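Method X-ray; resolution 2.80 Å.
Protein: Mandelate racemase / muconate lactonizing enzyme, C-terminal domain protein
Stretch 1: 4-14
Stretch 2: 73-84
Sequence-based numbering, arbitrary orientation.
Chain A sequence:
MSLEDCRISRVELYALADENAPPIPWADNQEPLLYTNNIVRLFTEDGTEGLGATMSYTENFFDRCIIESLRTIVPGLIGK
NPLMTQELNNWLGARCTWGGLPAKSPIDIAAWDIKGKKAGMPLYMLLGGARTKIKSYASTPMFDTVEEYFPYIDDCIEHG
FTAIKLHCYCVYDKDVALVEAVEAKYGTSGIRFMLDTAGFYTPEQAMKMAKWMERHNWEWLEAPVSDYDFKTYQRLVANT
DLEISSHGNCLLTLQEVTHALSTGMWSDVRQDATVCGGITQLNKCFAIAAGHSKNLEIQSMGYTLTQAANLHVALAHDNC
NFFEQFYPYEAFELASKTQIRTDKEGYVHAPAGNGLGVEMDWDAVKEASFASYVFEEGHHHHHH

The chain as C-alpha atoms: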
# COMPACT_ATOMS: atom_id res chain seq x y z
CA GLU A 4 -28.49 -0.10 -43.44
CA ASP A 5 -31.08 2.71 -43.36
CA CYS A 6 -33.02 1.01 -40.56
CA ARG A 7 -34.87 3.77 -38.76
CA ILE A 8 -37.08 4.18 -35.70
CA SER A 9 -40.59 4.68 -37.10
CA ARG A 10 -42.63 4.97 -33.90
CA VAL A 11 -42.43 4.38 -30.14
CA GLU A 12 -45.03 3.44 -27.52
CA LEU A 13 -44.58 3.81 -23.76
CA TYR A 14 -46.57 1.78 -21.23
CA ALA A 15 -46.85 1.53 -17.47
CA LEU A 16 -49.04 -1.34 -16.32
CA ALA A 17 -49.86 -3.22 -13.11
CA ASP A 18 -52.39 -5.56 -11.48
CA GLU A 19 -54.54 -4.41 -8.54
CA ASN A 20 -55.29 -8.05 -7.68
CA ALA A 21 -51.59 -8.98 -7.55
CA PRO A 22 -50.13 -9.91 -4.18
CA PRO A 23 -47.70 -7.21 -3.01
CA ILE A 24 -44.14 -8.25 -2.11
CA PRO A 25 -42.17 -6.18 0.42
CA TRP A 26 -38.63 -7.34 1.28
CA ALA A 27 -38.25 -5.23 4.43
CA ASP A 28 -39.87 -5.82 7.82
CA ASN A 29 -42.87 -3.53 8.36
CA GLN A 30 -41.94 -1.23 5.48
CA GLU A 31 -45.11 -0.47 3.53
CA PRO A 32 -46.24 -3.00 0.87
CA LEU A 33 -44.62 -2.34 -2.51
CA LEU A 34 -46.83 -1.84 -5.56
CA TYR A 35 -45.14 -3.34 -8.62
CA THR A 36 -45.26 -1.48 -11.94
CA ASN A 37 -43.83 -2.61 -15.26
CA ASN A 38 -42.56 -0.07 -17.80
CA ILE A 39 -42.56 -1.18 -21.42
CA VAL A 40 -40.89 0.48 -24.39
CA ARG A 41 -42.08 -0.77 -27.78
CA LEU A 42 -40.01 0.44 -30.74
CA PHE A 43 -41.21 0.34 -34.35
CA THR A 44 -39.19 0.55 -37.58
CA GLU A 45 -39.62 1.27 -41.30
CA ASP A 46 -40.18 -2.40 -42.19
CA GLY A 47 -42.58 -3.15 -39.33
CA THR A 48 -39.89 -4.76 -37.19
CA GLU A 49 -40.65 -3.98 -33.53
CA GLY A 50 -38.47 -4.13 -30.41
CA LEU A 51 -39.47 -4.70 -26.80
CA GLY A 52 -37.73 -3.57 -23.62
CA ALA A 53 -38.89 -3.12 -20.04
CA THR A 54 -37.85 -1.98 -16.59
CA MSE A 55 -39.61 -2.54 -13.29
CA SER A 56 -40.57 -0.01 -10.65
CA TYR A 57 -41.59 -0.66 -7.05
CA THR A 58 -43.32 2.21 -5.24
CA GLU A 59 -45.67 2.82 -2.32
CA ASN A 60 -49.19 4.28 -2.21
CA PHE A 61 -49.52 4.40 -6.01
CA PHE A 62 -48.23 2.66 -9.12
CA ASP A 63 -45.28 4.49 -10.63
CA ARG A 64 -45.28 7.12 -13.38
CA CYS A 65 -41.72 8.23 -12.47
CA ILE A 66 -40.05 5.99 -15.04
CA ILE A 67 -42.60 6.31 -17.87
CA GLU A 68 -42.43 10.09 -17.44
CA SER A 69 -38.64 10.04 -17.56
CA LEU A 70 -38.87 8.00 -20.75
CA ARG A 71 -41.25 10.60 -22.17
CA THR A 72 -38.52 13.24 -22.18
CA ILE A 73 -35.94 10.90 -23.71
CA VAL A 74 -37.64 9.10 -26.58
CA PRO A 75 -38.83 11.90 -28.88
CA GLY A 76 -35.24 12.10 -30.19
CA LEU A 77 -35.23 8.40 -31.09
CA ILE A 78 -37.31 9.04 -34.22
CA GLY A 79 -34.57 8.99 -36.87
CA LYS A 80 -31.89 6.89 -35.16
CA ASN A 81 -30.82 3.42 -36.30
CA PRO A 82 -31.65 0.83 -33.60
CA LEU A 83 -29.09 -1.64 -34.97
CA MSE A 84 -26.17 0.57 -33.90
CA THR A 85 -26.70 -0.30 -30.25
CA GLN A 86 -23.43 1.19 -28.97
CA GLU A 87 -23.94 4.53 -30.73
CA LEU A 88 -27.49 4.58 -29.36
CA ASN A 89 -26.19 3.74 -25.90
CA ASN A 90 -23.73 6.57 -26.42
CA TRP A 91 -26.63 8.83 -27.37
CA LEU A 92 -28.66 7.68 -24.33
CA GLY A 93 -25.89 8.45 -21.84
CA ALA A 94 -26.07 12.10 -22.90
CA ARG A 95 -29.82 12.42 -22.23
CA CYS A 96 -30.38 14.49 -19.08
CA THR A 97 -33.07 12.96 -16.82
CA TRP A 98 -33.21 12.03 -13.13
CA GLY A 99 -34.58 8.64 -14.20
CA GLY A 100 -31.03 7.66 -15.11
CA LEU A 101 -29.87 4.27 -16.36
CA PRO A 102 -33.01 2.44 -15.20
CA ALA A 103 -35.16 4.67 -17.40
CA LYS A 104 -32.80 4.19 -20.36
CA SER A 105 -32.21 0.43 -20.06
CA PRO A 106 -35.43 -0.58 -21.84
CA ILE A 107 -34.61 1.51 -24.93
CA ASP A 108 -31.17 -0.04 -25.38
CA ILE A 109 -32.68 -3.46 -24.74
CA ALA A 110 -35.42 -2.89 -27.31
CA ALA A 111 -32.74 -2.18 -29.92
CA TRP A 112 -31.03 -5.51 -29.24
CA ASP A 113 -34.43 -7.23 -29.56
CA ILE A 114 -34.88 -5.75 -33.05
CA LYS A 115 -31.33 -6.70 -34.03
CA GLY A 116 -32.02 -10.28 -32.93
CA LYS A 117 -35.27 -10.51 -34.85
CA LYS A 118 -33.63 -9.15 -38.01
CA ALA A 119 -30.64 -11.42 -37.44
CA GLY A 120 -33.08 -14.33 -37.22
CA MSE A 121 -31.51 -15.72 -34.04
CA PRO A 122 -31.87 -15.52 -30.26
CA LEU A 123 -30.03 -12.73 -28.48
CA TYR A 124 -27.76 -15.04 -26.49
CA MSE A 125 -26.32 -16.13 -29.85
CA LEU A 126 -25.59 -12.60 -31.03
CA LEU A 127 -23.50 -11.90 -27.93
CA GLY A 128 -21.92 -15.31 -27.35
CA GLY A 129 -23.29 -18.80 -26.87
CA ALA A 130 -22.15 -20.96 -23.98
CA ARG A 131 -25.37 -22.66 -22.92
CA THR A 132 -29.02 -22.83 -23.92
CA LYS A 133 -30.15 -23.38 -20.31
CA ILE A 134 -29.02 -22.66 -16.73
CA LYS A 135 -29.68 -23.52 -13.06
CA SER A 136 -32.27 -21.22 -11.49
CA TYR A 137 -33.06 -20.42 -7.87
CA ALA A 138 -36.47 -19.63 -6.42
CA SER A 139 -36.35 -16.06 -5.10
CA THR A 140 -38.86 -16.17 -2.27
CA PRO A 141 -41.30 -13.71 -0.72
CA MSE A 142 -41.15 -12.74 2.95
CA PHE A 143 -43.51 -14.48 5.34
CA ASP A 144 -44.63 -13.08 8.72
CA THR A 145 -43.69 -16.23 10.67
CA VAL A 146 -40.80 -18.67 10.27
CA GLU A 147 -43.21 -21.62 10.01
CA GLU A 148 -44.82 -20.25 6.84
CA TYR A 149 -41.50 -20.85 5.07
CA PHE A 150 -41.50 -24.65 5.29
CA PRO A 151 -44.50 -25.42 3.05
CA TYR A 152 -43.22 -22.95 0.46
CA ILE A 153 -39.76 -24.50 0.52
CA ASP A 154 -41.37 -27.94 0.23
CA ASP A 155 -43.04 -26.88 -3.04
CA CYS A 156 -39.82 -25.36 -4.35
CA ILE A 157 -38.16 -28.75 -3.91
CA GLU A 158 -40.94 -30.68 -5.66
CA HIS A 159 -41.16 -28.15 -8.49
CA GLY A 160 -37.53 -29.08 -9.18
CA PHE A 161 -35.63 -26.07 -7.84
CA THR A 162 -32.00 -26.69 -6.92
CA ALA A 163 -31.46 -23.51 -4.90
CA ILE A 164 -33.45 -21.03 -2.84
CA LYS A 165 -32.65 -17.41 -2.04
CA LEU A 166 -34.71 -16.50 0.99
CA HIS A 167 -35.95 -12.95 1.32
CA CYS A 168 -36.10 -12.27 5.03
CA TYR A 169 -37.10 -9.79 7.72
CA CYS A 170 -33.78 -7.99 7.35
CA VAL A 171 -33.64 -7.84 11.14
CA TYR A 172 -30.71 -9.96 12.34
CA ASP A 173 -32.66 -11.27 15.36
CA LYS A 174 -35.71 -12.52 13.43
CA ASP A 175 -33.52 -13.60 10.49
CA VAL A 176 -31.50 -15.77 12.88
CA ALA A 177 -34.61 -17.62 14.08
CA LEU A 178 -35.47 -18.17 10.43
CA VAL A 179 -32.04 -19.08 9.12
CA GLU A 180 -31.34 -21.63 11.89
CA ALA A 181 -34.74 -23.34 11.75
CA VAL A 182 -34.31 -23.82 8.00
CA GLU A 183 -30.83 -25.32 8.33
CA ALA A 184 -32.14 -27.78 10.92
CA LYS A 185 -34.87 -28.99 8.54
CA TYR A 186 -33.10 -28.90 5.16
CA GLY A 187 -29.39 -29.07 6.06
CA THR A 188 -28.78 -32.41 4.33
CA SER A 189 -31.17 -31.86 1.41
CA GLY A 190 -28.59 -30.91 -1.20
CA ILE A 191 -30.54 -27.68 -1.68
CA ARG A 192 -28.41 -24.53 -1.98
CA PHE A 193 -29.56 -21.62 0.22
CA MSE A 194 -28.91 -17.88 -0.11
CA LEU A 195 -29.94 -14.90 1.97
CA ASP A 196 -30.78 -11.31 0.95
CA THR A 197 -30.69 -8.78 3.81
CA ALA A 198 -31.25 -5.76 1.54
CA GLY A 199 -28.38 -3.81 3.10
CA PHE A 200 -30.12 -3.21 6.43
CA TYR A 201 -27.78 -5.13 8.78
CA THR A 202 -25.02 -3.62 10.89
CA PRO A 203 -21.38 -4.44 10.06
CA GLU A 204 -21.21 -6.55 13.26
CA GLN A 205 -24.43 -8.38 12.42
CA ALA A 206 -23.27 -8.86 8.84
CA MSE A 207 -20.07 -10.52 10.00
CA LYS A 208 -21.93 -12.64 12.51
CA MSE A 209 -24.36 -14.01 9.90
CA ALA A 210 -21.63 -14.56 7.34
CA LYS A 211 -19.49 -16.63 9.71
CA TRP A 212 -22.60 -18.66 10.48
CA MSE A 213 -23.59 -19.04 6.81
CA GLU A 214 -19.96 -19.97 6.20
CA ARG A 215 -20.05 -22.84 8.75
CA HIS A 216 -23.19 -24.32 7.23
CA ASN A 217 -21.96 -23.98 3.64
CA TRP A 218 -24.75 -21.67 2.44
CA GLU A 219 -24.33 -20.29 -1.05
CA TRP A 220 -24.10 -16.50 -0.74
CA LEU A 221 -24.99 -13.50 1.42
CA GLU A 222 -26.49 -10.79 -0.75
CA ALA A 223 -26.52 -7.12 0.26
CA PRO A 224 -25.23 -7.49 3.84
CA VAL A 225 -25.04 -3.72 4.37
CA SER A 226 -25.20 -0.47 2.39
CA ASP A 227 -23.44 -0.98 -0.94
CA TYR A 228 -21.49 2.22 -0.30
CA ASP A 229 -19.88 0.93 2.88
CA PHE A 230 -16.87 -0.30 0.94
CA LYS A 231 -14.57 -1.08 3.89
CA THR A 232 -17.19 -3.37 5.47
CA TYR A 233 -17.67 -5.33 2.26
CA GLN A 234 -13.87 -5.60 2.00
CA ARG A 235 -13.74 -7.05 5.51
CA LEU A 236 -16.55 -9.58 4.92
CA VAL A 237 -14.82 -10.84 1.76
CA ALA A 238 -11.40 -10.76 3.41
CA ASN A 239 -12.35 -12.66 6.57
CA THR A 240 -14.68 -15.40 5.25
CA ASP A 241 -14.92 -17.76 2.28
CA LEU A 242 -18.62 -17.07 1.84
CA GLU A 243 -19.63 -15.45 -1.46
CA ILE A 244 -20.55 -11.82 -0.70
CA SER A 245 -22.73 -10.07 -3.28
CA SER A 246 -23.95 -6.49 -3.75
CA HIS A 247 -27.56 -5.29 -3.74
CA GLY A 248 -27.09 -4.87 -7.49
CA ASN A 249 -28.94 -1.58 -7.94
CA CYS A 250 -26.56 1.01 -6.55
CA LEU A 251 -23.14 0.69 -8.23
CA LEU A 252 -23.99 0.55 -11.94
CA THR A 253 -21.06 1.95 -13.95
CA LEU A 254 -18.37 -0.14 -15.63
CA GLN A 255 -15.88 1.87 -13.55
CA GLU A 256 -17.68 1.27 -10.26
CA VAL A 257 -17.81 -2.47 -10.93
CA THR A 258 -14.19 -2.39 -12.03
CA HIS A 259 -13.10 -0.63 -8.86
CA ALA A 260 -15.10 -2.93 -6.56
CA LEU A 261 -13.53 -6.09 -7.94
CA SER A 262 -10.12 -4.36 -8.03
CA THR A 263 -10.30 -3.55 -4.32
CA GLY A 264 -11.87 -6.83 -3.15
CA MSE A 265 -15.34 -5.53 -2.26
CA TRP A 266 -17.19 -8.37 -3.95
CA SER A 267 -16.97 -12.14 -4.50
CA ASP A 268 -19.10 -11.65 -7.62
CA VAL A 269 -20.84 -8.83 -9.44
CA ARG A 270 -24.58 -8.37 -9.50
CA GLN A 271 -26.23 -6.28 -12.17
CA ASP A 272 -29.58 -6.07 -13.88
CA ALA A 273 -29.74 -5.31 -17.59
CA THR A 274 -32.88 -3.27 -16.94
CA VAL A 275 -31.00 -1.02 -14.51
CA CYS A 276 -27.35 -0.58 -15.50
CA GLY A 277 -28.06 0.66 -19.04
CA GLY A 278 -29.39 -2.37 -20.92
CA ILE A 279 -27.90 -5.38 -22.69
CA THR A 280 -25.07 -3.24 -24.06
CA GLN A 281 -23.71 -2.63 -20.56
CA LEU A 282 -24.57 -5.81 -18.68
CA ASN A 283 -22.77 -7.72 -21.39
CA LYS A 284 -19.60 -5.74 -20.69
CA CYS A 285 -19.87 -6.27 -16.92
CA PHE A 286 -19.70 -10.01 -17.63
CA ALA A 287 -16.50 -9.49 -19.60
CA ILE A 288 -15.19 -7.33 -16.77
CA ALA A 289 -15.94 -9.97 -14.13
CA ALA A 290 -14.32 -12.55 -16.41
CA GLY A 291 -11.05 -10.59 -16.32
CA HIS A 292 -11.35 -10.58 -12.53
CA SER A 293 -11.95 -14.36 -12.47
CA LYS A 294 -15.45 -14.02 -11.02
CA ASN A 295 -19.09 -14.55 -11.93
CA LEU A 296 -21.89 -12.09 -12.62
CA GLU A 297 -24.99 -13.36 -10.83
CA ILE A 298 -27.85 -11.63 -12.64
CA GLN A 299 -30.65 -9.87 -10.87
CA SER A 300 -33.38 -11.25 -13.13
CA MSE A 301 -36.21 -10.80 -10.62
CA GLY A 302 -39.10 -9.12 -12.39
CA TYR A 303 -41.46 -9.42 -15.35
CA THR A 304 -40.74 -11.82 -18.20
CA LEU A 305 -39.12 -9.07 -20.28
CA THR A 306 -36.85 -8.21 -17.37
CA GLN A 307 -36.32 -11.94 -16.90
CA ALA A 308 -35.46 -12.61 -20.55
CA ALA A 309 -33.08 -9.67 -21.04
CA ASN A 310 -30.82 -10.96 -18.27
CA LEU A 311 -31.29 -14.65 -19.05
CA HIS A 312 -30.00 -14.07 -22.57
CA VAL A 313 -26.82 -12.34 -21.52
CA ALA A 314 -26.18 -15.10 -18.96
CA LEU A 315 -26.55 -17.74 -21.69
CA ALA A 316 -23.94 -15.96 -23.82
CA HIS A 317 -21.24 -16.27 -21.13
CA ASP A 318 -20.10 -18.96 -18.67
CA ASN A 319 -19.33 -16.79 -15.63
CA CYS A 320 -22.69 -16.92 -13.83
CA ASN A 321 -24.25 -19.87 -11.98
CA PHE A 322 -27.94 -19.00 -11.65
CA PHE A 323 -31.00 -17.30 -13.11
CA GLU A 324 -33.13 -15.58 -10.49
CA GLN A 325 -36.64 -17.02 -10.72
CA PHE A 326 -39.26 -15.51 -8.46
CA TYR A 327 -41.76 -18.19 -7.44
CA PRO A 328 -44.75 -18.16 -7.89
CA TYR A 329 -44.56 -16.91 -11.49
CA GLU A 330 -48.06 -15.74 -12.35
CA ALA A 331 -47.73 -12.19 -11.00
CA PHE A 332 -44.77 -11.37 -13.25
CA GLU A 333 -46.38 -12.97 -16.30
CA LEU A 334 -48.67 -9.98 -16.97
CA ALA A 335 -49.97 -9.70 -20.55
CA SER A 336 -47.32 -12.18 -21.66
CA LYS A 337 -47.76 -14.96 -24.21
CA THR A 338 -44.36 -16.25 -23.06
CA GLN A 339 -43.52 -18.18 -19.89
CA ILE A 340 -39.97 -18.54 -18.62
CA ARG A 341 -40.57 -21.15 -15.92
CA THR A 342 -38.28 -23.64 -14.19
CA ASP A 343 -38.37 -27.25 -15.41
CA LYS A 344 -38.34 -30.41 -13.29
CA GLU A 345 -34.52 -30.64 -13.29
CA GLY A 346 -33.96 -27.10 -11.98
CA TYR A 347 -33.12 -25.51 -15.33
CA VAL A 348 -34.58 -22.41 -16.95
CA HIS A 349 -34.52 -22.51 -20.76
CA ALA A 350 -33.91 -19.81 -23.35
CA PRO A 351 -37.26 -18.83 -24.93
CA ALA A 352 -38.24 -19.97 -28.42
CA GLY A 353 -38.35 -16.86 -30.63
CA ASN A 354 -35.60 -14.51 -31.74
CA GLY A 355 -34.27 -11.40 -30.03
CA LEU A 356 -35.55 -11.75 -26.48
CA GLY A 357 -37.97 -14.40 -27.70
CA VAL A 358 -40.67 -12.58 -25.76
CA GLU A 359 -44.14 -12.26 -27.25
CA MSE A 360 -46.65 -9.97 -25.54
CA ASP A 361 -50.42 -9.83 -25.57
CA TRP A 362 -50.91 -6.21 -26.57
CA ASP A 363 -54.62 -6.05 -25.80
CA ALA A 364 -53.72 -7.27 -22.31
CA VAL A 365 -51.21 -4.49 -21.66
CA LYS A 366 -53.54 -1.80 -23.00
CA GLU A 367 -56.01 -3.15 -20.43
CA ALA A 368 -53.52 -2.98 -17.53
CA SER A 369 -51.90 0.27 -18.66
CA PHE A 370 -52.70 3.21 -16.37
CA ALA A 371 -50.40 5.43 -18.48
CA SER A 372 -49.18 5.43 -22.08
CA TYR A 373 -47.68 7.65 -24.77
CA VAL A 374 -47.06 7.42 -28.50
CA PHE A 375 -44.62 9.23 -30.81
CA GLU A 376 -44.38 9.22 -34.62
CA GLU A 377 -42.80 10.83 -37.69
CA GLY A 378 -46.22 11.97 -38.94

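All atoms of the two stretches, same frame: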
# COMPACT_ATOMS: atom_id res chain seq x y z
N GLU A 4 -27.34 0.86 -43.52
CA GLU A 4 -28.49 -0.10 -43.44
C GLU A 4 -29.81 0.63 -43.68
O GLU A 4 -30.72 0.09 -44.31
CB GLU A 4 -28.51 -0.80 -42.08
CG GLU A 4 -29.53 -1.93 -41.97
CD GLU A 4 -29.15 -3.16 -42.78
OE1 GLU A 4 -28.77 -4.18 -42.17
OE2 GLU A 4 -29.24 -3.10 -44.02
N ASP A 5 -29.90 1.86 -43.17
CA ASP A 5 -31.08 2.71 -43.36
C ASP A 5 -32.25 2.30 -42.47
O ASP A 5 -33.37 2.78 -42.65
CB ASP A 5 -31.54 2.71 -44.82
CG ASP A 5 -30.49 3.25 -45.77
OD1 ASP A 5 -29.31 3.34 -45.36
OD2 ASP A 5 -30.84 3.57 -46.92
N CYS A 6 -31.99 1.42 -41.51
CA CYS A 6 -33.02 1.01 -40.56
C CYS A 6 -33.27 2.17 -39.62
O CYS A 6 -32.33 2.70 -39.02
CB CYS A 6 -32.61 -0.24 -39.79
SG CYS A 6 -33.89 -0.84 -38.65
N ARG A 7 -34.53 2.56 -39.49
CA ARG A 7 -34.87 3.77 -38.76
C ARG A 7 -35.99 3.50 -37.76
O ARG A 7 -36.84 2.64 -37.99
CB ARG A 7 -35.30 4.85 -39.76
CG ARG A 7 -35.56 6.22 -39.14
CD ARG A 7 -36.04 7.22 -40.18
NE ARG A 7 -34.97 7.67 -41.07
CZ ARG A 7 -34.81 7.27 -42.33
NH1 ARG A 7 -35.66 6.40 -42.88
NH2 ARG A 7 -33.80 7.74 -43.05
N ILE A 8 -35.98 4.24 -36.65
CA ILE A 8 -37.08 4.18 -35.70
C ILE A 8 -38.29 4.90 -36.30
O ILE A 8 -38.21 6.09 -36.63
CB ILE A 8 -36.72 4.85 -34.36
CG1 ILE A 8 -35.61 4.07 -33.66
CG2 ILE A 8 -37.94 4.93 -33.46
CD1 ILE A 8 -36.04 2.73 -33.10
N SER A 9 -39.38 4.17 -36.45
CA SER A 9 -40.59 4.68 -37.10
C SER A 9 -41.58 5.26 -36.09
O SER A 9 -42.28 6.23 -36.38
CB SER A 9 -41.24 3.54 -37.90
OG SER A 9 -42.59 3.82 -38.23
N ARG A 10 -41.60 4.68 -34.89
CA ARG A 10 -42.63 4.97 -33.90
C ARG A 10 -42.24 4.34 -32.56
O ARG A 10 -41.58 3.30 -32.53
CB ARG A 10 -43.97 4.41 -34.40
CG ARG A 10 -45.06 4.25 -33.36
CD ARG A 10 -46.16 3.32 -33.86
NE ARG A 10 -47.26 3.17 -32.91
CZ ARG A 10 -48.45 3.74 -33.04
NH1 ARG A 10 -48.72 4.51 -34.09
NH2 ARG A 10 -49.39 3.54 -32.13
N VAL A 11 -42.65 4.96 -31.46
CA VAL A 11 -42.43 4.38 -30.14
C VAL A 11 -43.67 4.49 -29.25
O VAL A 11 -44.39 5.48 -29.30
CB VAL A 11 -41.21 5.00 -29.42
CG1 VAL A 11 -40.06 5.22 -30.41
CG2 VAL A 11 -41.58 6.30 -28.74
N GLU A 12 -43.91 3.46 -28.44
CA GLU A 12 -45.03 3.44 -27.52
C GLU A 12 -44.54 3.17 -26.10
O GLU A 12 -43.78 2.22 -25.87
CB GLU A 12 -46.03 2.35 -27.91
CG GLU A 12 -46.79 2.62 -29.19
CD GLU A 12 -47.69 1.46 -29.58
OE1 GLU A 12 -47.53 0.36 -29.02
OE2 GLU A 12 -48.56 1.66 -30.46
N LEU A 13 -44.97 3.99 -25.15
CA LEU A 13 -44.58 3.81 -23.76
C LEU A 13 -45.76 3.31 -22.96
O LEU A 13 -46.88 3.79 -23.12
CB LEU A 13 -44.08 5.12 -23.17
CG LEU A 13 -42.93 5.80 -23.93
CD1 LEU A 13 -42.38 6.95 -23.10
CD2 LEU A 13 -41.85 4.80 -24.27
N TYR A 14 -45.51 2.34 -22.08
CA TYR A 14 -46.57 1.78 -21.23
C TYR A 14 -46.11 1.64 -19.79
O TYR A 14 -44.94 1.40 -19.50
CB TYR A 14 -47.02 0.42 -21.76
CG TYR A 14 -47.65 0.49 -23.13
CD1 TYR A 14 -48.98 0.84 -23.27
CD2 TYR A 14 -46.92 0.21 -24.27
CE1 TYR A 14 -49.57 0.91 -24.52
CE2 TYR A 14 -47.49 0.28 -25.52
CZ TYR A 14 -48.82 0.63 -25.64
OH TYR A 14 -49.40 0.70 -26.88
N ILE A 73 -37.09 11.47 -23.03
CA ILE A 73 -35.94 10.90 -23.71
C ILE A 73 -36.24 10.51 -25.15
O ILE A 73 -35.47 10.83 -26.07
CB ILE A 73 -35.45 9.64 -22.99
CG1 ILE A 73 -34.82 10.00 -21.64
CG2 ILE A 73 -34.44 8.89 -23.84
CD1 ILE A 73 -34.50 8.79 -20.78
N VAL A 74 -37.37 9.84 -25.35
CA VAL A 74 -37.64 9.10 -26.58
C VAL A 74 -38.03 9.91 -27.83
O VAL A 74 -37.94 9.40 -28.94
CB VAL A 74 -38.73 8.02 -26.36
CG1 VAL A 74 -38.28 7.02 -25.31
CG2 VAL A 74 -40.05 8.66 -25.97
N PRO A 75 -38.48 11.17 -27.66
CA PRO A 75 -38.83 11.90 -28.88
C PRO A 75 -37.67 11.98 -29.88
O PRO A 75 -37.89 12.00 -31.09
CB PRO A 75 -39.19 13.30 -28.37
CG PRO A 75 -39.60 13.09 -26.95
CD PRO A 75 -38.73 11.97 -26.45
N GLY A 76 -36.44 12.01 -29.36
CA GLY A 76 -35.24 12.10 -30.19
C GLY A 76 -34.87 10.80 -30.88
O GLY A 76 -33.99 10.78 -31.75
N LEU A 77 -35.52 9.70 -30.50
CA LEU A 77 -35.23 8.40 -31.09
C LEU A 77 -35.66 8.37 -32.56
O LEU A 77 -34.94 7.84 -33.41
CB LEU A 77 -35.93 7.28 -30.32
CG LEU A 77 -35.42 7.05 -28.89
CD1 LEU A 77 -36.26 5.99 -28.17
CD2 LEU A 77 -33.95 6.67 -28.87
N ILE A 78 -36.83 8.92 -32.85
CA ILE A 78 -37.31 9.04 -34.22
C ILE A 78 -36.18 9.54 -35.12
O ILE A 78 -35.77 10.69 -35.03
CB ILE A 78 -38.50 10.02 -34.31
CG1 ILE A 78 -39.80 9.32 -33.92
CG2 ILE A 78 -38.61 10.61 -35.70
CD1 ILE A 78 -39.93 9.02 -32.45
N GLY A 79 -35.68 8.65 -35.98
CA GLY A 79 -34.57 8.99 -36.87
C GLY A 79 -33.35 8.09 -36.69
O GLY A 79 -32.66 7.77 -37.66
N LYS A 80 -33.09 7.67 -35.46
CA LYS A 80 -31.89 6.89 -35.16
C LYS A 80 -32.01 5.46 -35.70
O LYS A 80 -33.11 4.99 -36.00
CB LYS A 80 -31.62 6.88 -33.64
N ASN A 81 -30.87 4.80 -35.84
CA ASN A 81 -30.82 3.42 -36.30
C ASN A 81 -30.63 2.46 -35.12
O ASN A 81 -29.56 2.42 -34.53
CB ASN A 81 -29.70 3.23 -37.32
CG ASN A 81 -29.66 1.83 -37.90
OD1 ASN A 81 -30.29 0.90 -37.39
ND2 ASN A 81 -28.91 1.66 -38.98
N PRO A 82 -31.67 1.68 -34.80
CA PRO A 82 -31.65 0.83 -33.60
C PRO A 82 -30.61 -0.29 -33.65
O PRO A 82 -30.35 -0.90 -32.62
CB PRO A 82 -33.06 0.24 -33.58
CG PRO A 82 -33.51 0.25 -35.00
CD PRO A 82 -32.90 1.49 -35.59
N LEU A 83 -30.05 -0.55 -34.82
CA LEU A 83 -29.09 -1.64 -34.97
C LEU A 83 -27.69 -1.24 -34.48
O LEU A 83 -26.86 -2.10 -34.19
CB LEU A 83 -29.02 -2.08 -36.43
CG LEU A 83 -30.31 -2.68 -36.99
CD1 LEU A 83 -30.20 -2.85 -38.49
CD2 LEU A 83 -30.63 -4.01 -36.32
N MSE A 84 -27.44 0.06 -34.41
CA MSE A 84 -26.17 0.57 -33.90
C MSE A 84 -26.33 0.79 -32.42
O MSE A 84 -26.42 1.93 -31.96
CB MSE A 84 -25.84 1.88 -34.61
CG MSE A 84 -25.89 1.69 -36.12
SE MSE A 84 -24.39 0.54 -36.69
CE MSE A 84 -23.13 1.98 -37.16

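The two stretches run antiparallel: the closest CA pairs are R7 CA with N81 CA (4.8 Å), I8 CA with I78 CA (5.1 Å) and V11 CA with V74 CA (7.6 Å), so the chains diverge toward V11. A single hydrogen bond joins them, I8 N to K80 O, at 3.0 Å with an N-H...O angle of 147°. The same carbonyl also receives a CA-H...O contact from R7 (R7 CA to K80 O, 3.5 Å), and N81 CA approaches C6 O at 3.2 Å in a second contact of this kind.

Beyond this polar junction the contact is largely apolar. Along stretch 1, I8, V11 and L13 direct CA-to-CB toward the second stretch, whereas in S9, R10 and E12 that bond points away. I8, with both chi angles in m (-65°, -72°), places CD1 3.9 Å from P82 CB, while its CG2 lies 4.4 Å from L77 CB; the isoleucine thus touches both residues. V11, also m, sets CG2 3.9 Å from V74 CG2 and CG1 4.3 Å from I78 CD1. L13 CD1 reaches the same V74 methyl, CG2, at 4.1 Å. C6, chi1 t, packs SG against P82 CG (3.8 Å) and CB against L83 CD1 (3.8 Å).

N81 starts sideways, but chi1 t (-176°) and chi2 -14° bring its amide close to C6. N81 OD1 accepts a hydrogen bond from L83 N (3.0 Å, 164°), within the type I turn from N81 to M84, which M84 N to N81 O (3.2 Å) also closes. N81 OD1 is 3.2 Å from C6 O, but both are acceptors, so this proximity is no bond.

R10 and E12, whose CA-to-CB bonds both point away from stretch 2, pair with each other: R10 NH2 forms a salt bridge with E12 OE2 (2.6 Å, N-H...O angle 158°). At G79, phi/psi of 122°/-35° would jam a CB against the preceding carbonyl O, which accounts for glycine.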